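Mevalonate kinase, putative (Leishmania major, PDB 2HFS) probably catalyses the ATP-dependent phosphorylation of (R)-mevalonate to (R)-5-phosphomevalonate, an early step of isoprenoid and sterol biosynthesis. Local coordinates at residues Y189-G194 and D303-G308; S268-C273 and G290-L295. One frame throughout, in Å; residues are numbered along the deposited sequence.

Contact 1: residues Y189-G194 and D303-G308; sequences YLVVVG and DAIVKG
V191, on strand 189-194, faces one turn of helix 303-308, and its CA lies 7.3 Å from the CA of V306, the nearest backbone approach of the two segments. The strand belongs to an antiparallel sheet, and the backbone of V191 pairs with A294 of the neighbouring strand. Helix 303-308 keeps its own i to i+4 bonds, such as K307 N to D303 O at 3.0 Å. At that CA separation the contact is made by side chains alone. The CB of V191 is directed toward the helix, and its methyls touch two consecutive residues. With CG1 anti to the backbone N (chi1 -180°), CG2 stands anti to the carbonyl carbon and meets CG2 of V306 at 4.1 Å and CG2 of I305 at 4.2 Å. The second branch, V191 CG1, also reaches V306 CG2, at 4.2 Å, so this one valine methyl of the helix is met by both methyls of the strand residue. The two helix residues approach differently: the CB of I305 is aimed at the strand and offers the short branch, CG2, whereas V306 leans in from the flank of the helix. On the helix, I305 also packs on A296 and on C273 of helix 264-275, while V306 rests on R321 of the edge strand 318-324; the guanidinium group of R321 forms a salt bridge with D303. All three touching side chains are buried. With nothing but methyl groups meeting, at van der Waals distances and over a modest area, the pairing of 189-194 with 303-308 rests on shape and burial; a weak hydrogen bond from R302 to L190 O is a polar link nearby.

Contact 2: residues S268-C273 and G290-L295; sequences SIVQTC and GIAVAL
I269 and C273 stand one helical turn apart on helix 268-273, and their first torsions send different groups to the strand 291-295. In I269, chi1 of -61° sets the CG2 methyl anti to the backbone N, and this branch meets A292 CB at 4.1 Å. In C273, chi1 of -68° swings the sulfur anti to the carbonyl carbon, and SG settles 3.8 Å from A294 CB; the C273 CB is almost as near to that methyl, at 3.9 Å. V270 comes from the flank of the helix and lays CG1 against A292 CB at 4.2 Å, so that A292 is touched by two neighbouring helix residues and A294 by the cysteine. A292 and A294 both point at the helix, while I291, before them, and V293, between them, point away to the other face of the sheet, where V293 packs on M249 of helix 242-258. Small methyls on the near face are consistent with the close approach of the helix: the axes of 268-273 and 291-295 come within 9.0 Å and run at 11°, almost parallel in their N-to-C directions. The backbones are nearest where C273 CA and A294 CA lie 6.5 Å apart. Beyond the two segments, I269 also packs on V193 of the adjacent strand, C273 on A281 of the edge strand 280-284, and V270 on H253. Every touching residue is buried, and the interface is apolar, the cysteine sulfur included. A helix laid nearly parallel to a strand on one face of a four-stranded antiparallel sheet of order 2-3-1-4 belongs to the ferredoxin-like alpha/beta sandwich of the GHMP kinase C-terminal domain.

In the fold
Both contacts are buried, at the helix-sheet interface of the C-terminal domain, their centres about 8 Å apart, and both place a helix on the same face of one antiparallel sheet. The strands they use, 188-194 and 291-296, are neighbours joined by backbone hydrogen bonds that probably include V193 N to A292 O. Along the chain contact 2 is nested within the loop closed by contact 1, and strand 291-296 leads directly into helix 299-312. That helix also reaches the edge strand 318-324, whereas helix 264-275 reaches the other edge, strand 280-284. Contact 1 gathers branched aliphatic side chains around one valine; contact 2 spreads over two alanines and adds a thiol.

Contact 1: residues Y189-G194 and D303-G308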
ATOM      1  N   TYR A 189      -1.538 -15.847  -1.038  1.00 13.56           N
ATOM      2  CA  TYR A 189      -0.657 -15.998   0.092  1.00 14.14           C
ATOM      3  C   TYR A 189       0.656 -15.247  -0.205  1.00 12.65           C
ATOM      4  O   TYR A 189       1.459 -15.695  -1.033  1.00 13.34           O
ATOM      5  CB  TYR A 189      -0.412 -17.488   0.365  1.00 15.93           C
ATOM      6  CG  TYR A 189      -1.636 -18.265   0.829  1.00 19.79           C
ATOM      7  CD1 TYR A 189      -2.355 -19.070  -0.057  1.00 19.36           C
ATOM      8  CD2 TYR A 189      -2.063 -18.210   2.156  1.00 21.56           C
ATOM      9  CE1 TYR A 189      -3.481 -19.786   0.362  1.00 22.02           C
ATOM     10  CE2 TYR A 189      -3.186 -18.928   2.585  1.00 23.59           C
ATOM     11  CZ  TYR A 189      -3.886 -19.707   1.679  1.00 22.34           C
ATOM     12  OH  TYR A 189      -4.998 -20.414   2.099  1.00 26.60           O
ATOM     13  N   LEU A 190       0.845 -14.089   0.444  1.00 12.16           N
ATOM     14  CA  LEU A 190       1.979 -13.208   0.184  1.00 11.28           C
ATOM     15  C   LEU A 190       3.038 -13.230   1.276  1.00 11.56           C
ATOM     16  O   LEU A 190       2.715 -13.292   2.477  1.00 10.52           O
ATOM     17  CB  LEU A 190       1.491 -11.757  -0.021  1.00 11.06           C
ATOM     18  CG  LEU A 190       0.483 -11.482  -1.143  1.00 11.60           C
ATOM     19  CD1 LEU A 190       0.118  -9.996  -1.229  1.00 11.36           C
ATOM     20  CD2 LEU A 190       1.035 -11.956  -2.470  1.00  8.00           C
ATOM     21  N   VAL A 191       4.307 -13.153   0.869  1.00 10.36           N
ATOM     22  CA  VAL A 191       5.375 -12.832   1.821  1.00 11.31           C
ATOM     23  C   VAL A 191       5.879 -11.458   1.370  1.00 10.87           C
ATOM     24  O   VAL A 191       6.273 -11.291   0.225  1.00 10.66           O
ATOM     25  CB  VAL A 191       6.552 -13.846   1.815  1.00 11.76           C
ATOM     26  CG1 VAL A 191       7.588 -13.432   2.831  1.00 14.02           C
ATOM     27  CG2 VAL A 191       6.072 -15.255   2.142  1.00 14.20           C
ATOM     28  N   VAL A 192       5.798 -10.467   2.248  1.00 11.16           N
ATOM     29  CA  VAL A 192       6.303  -9.150   1.906  1.00  9.46           C
ATOM     30  C   VAL A 192       7.526  -8.892   2.768  1.00 10.01           C
ATOM     31  O   VAL A 192       7.528  -9.214   3.960  1.00 10.50           O
ATOM     32  CB  VAL A 192       5.251  -8.042   2.089  1.00 10.34           C
ATOM     33  CG1 VAL A 192       5.832  -6.666   1.679  1.00 10.18           C
ATOM     34  CG2 VAL A 192       3.971  -8.366   1.302  1.00  8.41           C
ATOM     35  N   VAL A 193       8.569  -8.326   2.167  1.00  9.11           N
ATOM     36  CA  VAL A 193       9.872  -8.207   2.855  1.00  9.84           C
ATOM     37  C   VAL A 193      10.347  -6.757   2.849  1.00 10.28           C
ATOM     38  O   VAL A 193      10.385  -6.121   1.793  1.00 11.09           O
ATOM     39  CB  VAL A 193      10.931  -9.112   2.168  1.00  7.09           C
ATOM     40  CG1 VAL A 193      12.284  -8.976   2.825  1.00  9.77           C
ATOM     41  CG2 VAL A 193      10.495 -10.568   2.151  1.00 13.66           C
ATOM     42  N   GLY A 194      10.720  -6.231   4.012  1.00 10.33           N
ATOM     43  CA  GLY A 194      11.247  -4.888   4.079  1.00 10.44           C
ATOM     44  C   GLY A 194      12.769  -4.870   4.078  1.00 11.06           C
ATOM     45  O   GLY A 194      13.398  -5.659   4.813  1.00 10.52           O
ATOM     46  N   ASP A 303       5.508 -20.825   4.715  1.00 22.57           N
ATOM     47  CA  ASP A 303       6.354 -21.196   5.855  1.00 22.96           C
ATOM     48  C   ASP A 303       7.778 -21.551   5.430  1.00 21.58           C
ATOM     49  O   ASP A 303       8.735 -21.277   6.154  1.00 20.48           O
ATOM     50  CB  ASP A 303       5.766 -22.390   6.610  1.00 23.71           C
ATOM     51  CG  ASP A 303       4.463 -22.065   7.304  1.00 26.54           C
ATOM     52  OD1 ASP A 303       4.259 -20.895   7.683  1.00 28.50           O
ATOM     53  OD2 ASP A 303       3.586 -22.930   7.540  1.00 29.22           O
ATOM     54  N   ALA A 304       7.896 -22.182   4.263  1.00 20.52           N
ATOM     55  CA  ALA A 304       9.197 -22.526   3.701  1.00 20.51           C
ATOM     56  C   ALA A 304       9.934 -21.270   3.229  1.00 18.84           C
ATOM     57  O   ALA A 304      11.142 -21.126   3.452  1.00 20.09           O
ATOM     58  CB  ALA A 304       9.050 -23.539   2.556  1.00 20.95           C
ATOM     59  N   ILE A 305       9.211 -20.361   2.579  1.00 17.57           N
ATOM     60  CA  ILE A 305       9.832 -19.118   2.121  1.00 15.16           C
ATOM     61  C   ILE A 305      10.292 -18.251   3.305  1.00 15.38           C
ATOM     62  O   ILE A 305      11.408 -17.743   3.290  1.00 16.24           O
ATOM     63  CB  ILE A 305       8.907 -18.339   1.165  1.00 16.25           C
ATOM     64  CG1 ILE A 305       8.552 -19.207  -0.048  1.00 12.95           C
ATOM     65  CG2 ILE A 305       9.572 -17.009   0.759  1.00 11.59           C
ATOM     66  CD1 ILE A 305       7.267 -18.848  -0.711  1.00 16.71           C
ATOM     67  N   VAL A 306       9.439 -18.076   4.320  1.00 15.96           N
ATOM     68  CA  VAL A 306       9.845 -17.313   5.504  1.00 15.00           C
ATOM     69  C   VAL A 306      11.045 -17.946   6.212  1.00 16.50           C
ATOM     70  O   VAL A 306      11.981 -17.235   6.583  1.00 15.83           O
ATOM     71  CB  VAL A 306       8.688 -17.103   6.485  1.00 16.94           C
ATOM     72  CG1 VAL A 306       9.142 -16.251   7.658  1.00 14.95           C
ATOM     73  CG2 VAL A 306       7.526 -16.431   5.765  1.00 12.26           C
ATOM     74  N   LYS A 307      11.017 -19.269   6.390  1.00 15.93           N
ATOM     75  CA  LYS A 307      12.168 -20.009   6.931  1.00 17.99           C
ATOM     76  C   LYS A 307      13.440 -19.770   6.119  1.00 16.59           C
ATOM     77  O   LYS A 307      14.505 -19.547   6.684  1.00 17.13           O
ATOM     78  CB  LYS A 307      11.884 -21.512   6.962  1.00 18.68           C
ATOM     79  CG  LYS A 307      11.298 -22.013   8.280  1.00 22.60           C
ATOM     80  CD  LYS A 307      11.751 -23.452   8.609  1.00 24.49           C
ATOM     81  CE  LYS A 307      10.969 -24.520   7.840  1.00 28.39           C
ATOM     82  NZ  LYS A 307      11.091 -25.872   8.475  1.00 31.07           N
ATOM     83  N   GLY A 308      13.319 -19.819   4.791  1.00 16.59           N
ATOM     84  CA  GLY A 308      14.478 -19.704   3.892  1.00 16.87           C
ATOM     85  C   GLY A 308      15.074 -18.305   3.873  1.00 16.09           C
ATOM     86  O   GLY A 308      16.297 -18.131   3.829  1.00 15.78           O
TER

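Contact 2: residues S268-C273 and G290-L295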
ATOM      1  N   SER A 268      18.779  -9.745  -3.697  1.00 10.43           N
ATOM      2  CA  SER A 268      19.056 -10.828  -2.742  1.00 13.11           C
ATOM      3  C   SER A 268      17.762 -11.478  -2.227  1.00 12.82           C
ATOM      4  O   SER A 268      17.611 -12.713  -2.219  1.00 14.44           O
ATOM      5  CB  SER A 268      19.909 -10.306  -1.581  1.00 11.31           C
ATOM      6  OG  SER A 268      20.055 -11.293  -0.581  1.00 16.91           O
ATOM      7  N   ILE A 269      16.819 -10.633  -1.848  1.00 11.54           N
ATOM      8  CA  ILE A 269      15.503 -11.069  -1.391  1.00 11.02           C
ATOM      9  C   ILE A 269      14.772 -11.880  -2.467  1.00 10.35           C
ATOM     10  O   ILE A 269      14.371 -13.024  -2.215  1.00  7.82           O
ATOM     11  CB  ILE A 269      14.662  -9.852  -0.920  1.00 10.78           C
ATOM     12  CG1 ILE A 269      15.346  -9.131   0.250  1.00 12.07           C
ATOM     13  CG2 ILE A 269      13.247 -10.259  -0.499  1.00  9.64           C
ATOM     14  CD1 ILE A 269      14.721  -7.759   0.595  1.00  9.69           C
ATOM     15  N   VAL A 270      14.617 -11.308  -3.661  1.00  9.73           N
ATOM     16  CA  VAL A 270      13.858 -12.009  -4.706  1.00 11.77           C
ATOM     17  C   VAL A 270      14.490 -13.366  -5.098  1.00 11.89           C
ATOM     18  O   VAL A 270      13.771 -14.341  -5.318  1.00 11.34           O
ATOM     19  CB  VAL A 270      13.477 -11.132  -5.922  1.00 12.63           C
ATOM     20  CG1 VAL A 270      12.640  -9.922  -5.479  1.00 12.03           C
ATOM     21  CG2 VAL A 270      14.686 -10.723  -6.749  1.00 14.20           C
ATOM     22  N   GLN A 271      15.819 -13.426  -5.137  1.00 11.53           N
ATOM     23  CA  GLN A 271      16.534 -14.671  -5.432  1.00 14.76           C
ATOM     24  C   GLN A 271      16.205 -15.740  -4.365  1.00 13.16           C
ATOM     25  O   GLN A 271      15.857 -16.886  -4.691  1.00 12.34           O
ATOM     26  CB  GLN A 271      18.043 -14.401  -5.523  1.00 14.88           C
ATOM     27  CG  GLN A 271      18.911 -15.639  -5.828  1.00 19.65           C
ATOM     28  CD  GLN A 271      20.401 -15.390  -5.628  1.00 21.82           C
ATOM     29  OE1 GLN A 271      21.223 -15.893  -6.399  1.00 26.94           O
ATOM     30  NE2 GLN A 271      20.752 -14.612  -4.596  1.00 27.95           N
ATOM     31  N   THR A 272      16.270 -15.356  -3.096  1.00 12.42           N
ATOM     32  CA  THR A 272      15.958 -16.317  -2.022  1.00 13.30           C
ATOM     33  C   THR A 272      14.493 -16.769  -2.013  1.00 12.89           C
ATOM     34  O   THR A 272      14.216 -17.944  -1.764  1.00 10.86           O
ATOM     35  CB  THR A 272      16.406 -15.767  -0.645  1.00 14.35           C
ATOM     36  OG1 THR A 272      17.832 -15.700  -0.629  1.00 14.62           O
ATOM     37  CG2 THR A 272      16.131 -16.768   0.490  1.00 14.12           C
ATOM     38  N   CYS A 273      13.572 -15.845  -2.295  1.00 12.20           N
ATOM     39  CA  CYS A 273      12.157 -16.193  -2.413  1.00 12.88           C
ATOM     40  C   CYS A 273      11.933 -17.246  -3.517  1.00 13.60           C
ATOM     41  O   CYS A 273      11.251 -18.253  -3.293  1.00 13.29           O
ATOM     42  CB  CYS A 273      11.296 -14.942  -2.665  1.00 12.76           C
ATOM     43  SG  CYS A 273      11.192 -13.788  -1.264  1.00 12.10           S
ATOM     44  N   GLY A 290      12.839  -0.087   0.140  1.00 12.79           N
ATOM     45  CA  GLY A 290      11.424  -0.376   0.344  1.00 11.61           C
ATOM     46  C   GLY A 290      11.170  -1.874   0.466  1.00 12.16           C
ATOM     47  O   GLY A 290      11.957  -2.588   1.091  1.00 13.42           O
ATOM     48  N   ILE A 291      10.102  -2.342  -0.177  1.00 11.20           N
ATOM     49  CA  ILE A 291       9.618  -3.713  -0.024  1.00 10.24           C
ATOM     50  C   ILE A 291       9.690  -4.522  -1.316  1.00 11.41           C
ATOM     51  O   ILE A 291       9.688  -3.956  -2.440  1.00 10.03           O
ATOM     52  CB  ILE A 291       8.134  -3.772   0.520  1.00 11.95           C
ATOM     53  CG1 ILE A 291       7.155  -2.957  -0.357  1.00  7.96           C
ATOM     54  CG2 ILE A 291       8.074  -3.338   1.986  1.00 10.62           C
ATOM     55  CD1 ILE A 291       5.698  -3.498  -0.319  1.00 13.90           C
ATOM     56  N   ALA A 292       9.748  -5.842  -1.126  1.00  9.34           N
ATOM     57  CA  ALA A 292       9.518  -6.811  -2.181  1.00 10.30           C
ATOM     58  C   ALA A 292       8.335  -7.660  -1.773  1.00  9.55           C
ATOM     59  O   ALA A 292       7.971  -7.707  -0.595  1.00  8.83           O
ATOM     60  CB  ALA A 292      10.742  -7.693  -2.403  1.00  9.36           C
ATOM     61  N   VAL A 293       7.735  -8.323  -2.764  1.00  9.42           N
ATOM     62  CA  VAL A 293       6.587  -9.183  -2.540  1.00  9.99           C
ATOM     63  C   VAL A 293       6.813 -10.525  -3.238  1.00 11.10           C
ATOM     64  O   VAL A 293       7.310 -10.563  -4.366  1.00 11.22           O
ATOM     65  CB  VAL A 293       5.273  -8.513  -3.028  1.00 11.47           C
ATOM     66  CG1 VAL A 293       5.337  -8.117  -4.534  1.00  8.11           C
ATOM     67  CG2 VAL A 293       4.114  -9.413  -2.776  1.00  8.44           C
ATOM     68  N   ALA A 294       6.484 -11.614  -2.546  1.00 10.84           N
ATOM     69  CA  ALA A 294       6.583 -12.955  -3.133  1.00 11.32           C
ATOM     70  C   ALA A 294       5.193 -13.576  -3.094  1.00 13.17           C
ATOM     71  O   ALA A 294       4.436 -13.342  -2.137  1.00 11.11           O
ATOM     72  CB  ALA A 294       7.575 -13.805  -2.347  1.00 12.84           C
ATOM     73  N   LEU A 295       4.855 -14.354  -4.124  1.00 12.04           N
ATOM     74  CA  LEU A 295       3.596 -15.113  -4.130  1.00 13.43           C
ATOM     75  C   LEU A 295       3.857 -16.577  -3.790  1.00 13.07           C
ATOM     76  O   LEU A 295       4.686 -17.223  -4.423  1.00 13.70           O
ATOM     77  CB  LEU A 295       2.899 -15.023  -5.485  1.00 12.03           C
ATOM     78  CG  LEU A 295       1.588 -15.787  -5.680  1.00 12.77           C
ATOM     79  CD1 LEU A 295       0.412 -15.195  -4.849  1.00 12.08           C
ATOM     80  CD2 LEU A 295       1.234 -15.822  -7.143  1.00 13.01           C
TER